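Local coordinates for protein Dye-decolorizing peroxidase (Irpex lacteus, PDB 7D8M) that binds heme b and, as a member of the dye-decolorizing peroxidase family, probably uses it to carry out peroxidase chemistry, at residues Asp23-Val28 and Ala336-Gly341. Numbering follows the deposited sequence.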
loop_
_atom_site.group_PDB
_atom_site.type_symbol
_atom_site.label_atom_id
_atom_site.label_comp_id
_atom_site.label_asym_id
_atom_site.label_seq_id
_atom_site.Cartn_x
_atom_site.Cartn_y
_atom_site.Cartn_z
ATOM N N ASP A 23 11.669 -3.716 -11.228
ATOM C CA ASP A 23 11.918 -4.946 -10.484
ATOM C C ASP A 23 12.573 -4.678 -9.131
ATOM O O ASP A 23 12.362 -5.440 -8.184
ATOM C CB ASP A 23 12.801 -5.866 -11.324
ATOM C CG ASP A 23 12.585 -7.326 -11.025
ATOM O OD1 ASP A 23 11.486 -7.859 -11.328
ATOM O OD2 ASP A 23 13.539 -7.943 -10.504
ATOM N N LYS A 24 13.380 -3.619 -9.029
ATOM C CA LYS A 24 14.124 -3.273 -7.821
ATOM C C LYS A 24 13.743 -1.866 -7.381
ATOM O O LYS A 24 13.776 -0.935 -8.193
ATOM C CB LYS A 24 15.643 -3.339 -8.057
ATOM C CG LYS A 24 16.139 -4.552 -8.856
ATOM C CD LYS A 24 16.132 -5.840 -8.002
ATOM C CE LYS A 24 16.373 -7.085 -8.861
ATOM N NZ LYS A 24 16.315 -8.351 -8.071
ATOM N N GLU A 25 13.398 -1.698 -6.103
ATOM C CA GLU A 25 13.009 -0.388 -5.588
ATOM C C GLU A 25 13.766 -0.115 -4.302
ATOM O O GLU A 25 13.654 -0.881 -3.340
ATOM C CB GLU A 25 11.492 -0.292 -5.361
ATOM C CG GLU A 25 11.041 1.153 -5.179
ATOM C CD GLU A 25 9.561 1.330 -4.896
ATOM O OE1 GLU A 25 8.817 0.320 -4.814
ATOM O OE2 GLU A 25 9.136 2.501 -4.750
ATOM N N LYS A 26 14.534 0.976 -4.288
ATOM C CA LYS A 26 15.306 1.396 -3.126
ATOM C C LYS A 26 14.604 2.569 -2.454
ATOM O O LYS A 26 14.185 3.514 -3.129
ATOM C CB LYS A 26 16.723 1.804 -3.549
ATOM C CG LYS A 26 17.698 2.110 -2.425
ATOM C CD LYS A 26 19.100 2.331 -3.013
ATOM C CE LYS A 26 20.218 1.764 -2.183
ATOM N NZ LYS A 26 20.067 0.387 -1.704
ATOM N N PHE A 27 14.483 2.512 -1.130
ATOM C CA PHE A 27 13.890 3.582 -0.335
ATOM C C PHE A 27 14.997 4.235 0.474
ATOM O O PHE A 27 15.605 3.579 1.329
ATOM C CB PHE A 27 12.798 3.045 0.597
ATOM C CG PHE A 27 11.608 2.489 -0.121
ATOM C CD1 PHE A 27 11.618 1.186 -0.600
ATOM C CD2 PHE A 27 10.482 3.270 -0.330
ATOM C CE1 PHE A 27 10.519 0.664 -1.266
ATOM C CE2 PHE A 27 9.378 2.768 -1.001
ATOM C CZ PHE A 27 9.395 1.461 -1.471
ATOM N N VAL A 28 15.273 5.516 0.200
ATOM C CA VAL A 28 16.337 6.241 0.888
ATOM C C VAL A 28 15.686 7.256 1.817
ATOM O O VAL A 28 15.213 8.310 1.371
ATOM C CB VAL A 28 17.298 6.924 -0.093
ATOM C CG1 VAL A 28 18.420 7.626 0.675
ATOM C CG2 VAL A 28 17.883 5.894 -1.055
ATOM N N ALA A 336 1.495 0.961 -4.199
ATOM C CA ALA A 336 2.641 0.933 -5.107
ATOM C C ALA A 336 3.867 0.322 -4.442
ATOM O O ALA A 336 5.008 0.612 -4.832
ATOM C CB ALA A 336 2.976 2.344 -5.626
ATOM N N GLY A 337 3.658 -0.528 -3.445
ATOM C CA GLY A 337 4.761 -1.096 -2.712
ATOM C C GLY A 337 5.396 -2.263 -3.434
ATOM O O GLY A 337 4.934 -2.710 -4.479
ATOM N N THR A 338 6.470 -2.779 -2.827
ATOM C CA THR A 338 7.286 -3.855 -3.370
ATOM C C THR A 338 7.709 -4.791 -2.246
ATOM O O THR A 338 8.120 -4.320 -1.175
ATOM C CB THR A 338 8.545 -3.295 -4.066
ATOM O OG1 THR A 338 8.157 -2.286 -5.005
ATOM C CG2 THR A 338 9.325 -4.389 -4.789
ATOM N N PRO A 339 7.626 -6.110 -2.454
ATOM C CA PRO A 339 8.182 -7.045 -1.465
ATOM C C PRO A 339 9.651 -6.756 -1.182
ATOM O O PRO A 339 10.383 -6.222 -2.020
ATOM C CB PRO A 339 7.992 -8.424 -2.118
ATOM C CG PRO A 339 6.937 -8.241 -3.148
ATOM C CD PRO A 339 6.980 -6.795 -3.590
ATOM N N TYR A 340 10.082 -7.100 0.031
ATOM C CA TYR A 340 11.486 -6.988 0.400
ATOM C C TYR A 340 11.932 -8.289 1.050
ATOM O O TYR A 340 11.116 -9.033 1.613
ATOM C CB TYR A 340 11.750 -5.778 1.349
ATOM C CG TYR A 340 11.358 -5.970 2.817
ATOM C CD1 TYR A 340 12.224 -6.579 3.727
ATOM C CD2 TYR A 340 10.133 -5.517 3.292
ATOM C CE1 TYR A 340 11.860 -6.751 5.072
ATOM C CE2 TYR A 340 9.759 -5.688 4.633
ATOM C CZ TYR A 340 10.622 -6.307 5.509
ATOM O OH TYR A 340 10.260 -6.456 6.827
ATOM N N GLY A 341 13.235 -8.569 0.951
ATOM C CA GLY A 341 13.812 -9.742 1.570
ATOM C C GLY A 341 13.878 -10.941 0.644
ATOM O O GLY A 341 13.187 -11.018 -0.377
HETATM O O HOH W 1 6.564 2.751 -4.355
#
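Glu25 reaches from its strand across to Thr338, and the two side chains cross at a slant where their oxygens meet. The Thr338 hydroxyl, OG1, donates a hydrogen bond of 2.7 Å to Glu25 OE1, arriving nearly in line with the carboxylate C-O bond. The reach comes from a stretched glutamate: CG stands anti to the backbone N (chi1 -165°) and the chain runs on extended (chi2 -178°), carrying the carboxylate well away from its own strand. Thr338 in turn sets OG1 anti to its carbonyl carbon (chi1 -52°), which points the hydroxyl at the carboxylate.

The other carboxylate oxygen is used too. A water lies 2.6 Å from Glu25 OE2 and 2.7 Å from Ala336 O, close enough to link them, so Thr338 holds one oxygen of buried Glu25 directly and the water brings the other close to Ala336. Nearby, Phe27 meets the ring of Phe221, and Ala336 follows Arg335, a heme-binding residue.

The two strands belong to separate four-stranded antiparallel sheets, 24-32 to one and 334-340 to the other; this polar bridge joins the two sheets, one from each ferredoxin-like half of the single chain, as in the DyP-type peroxidase fold.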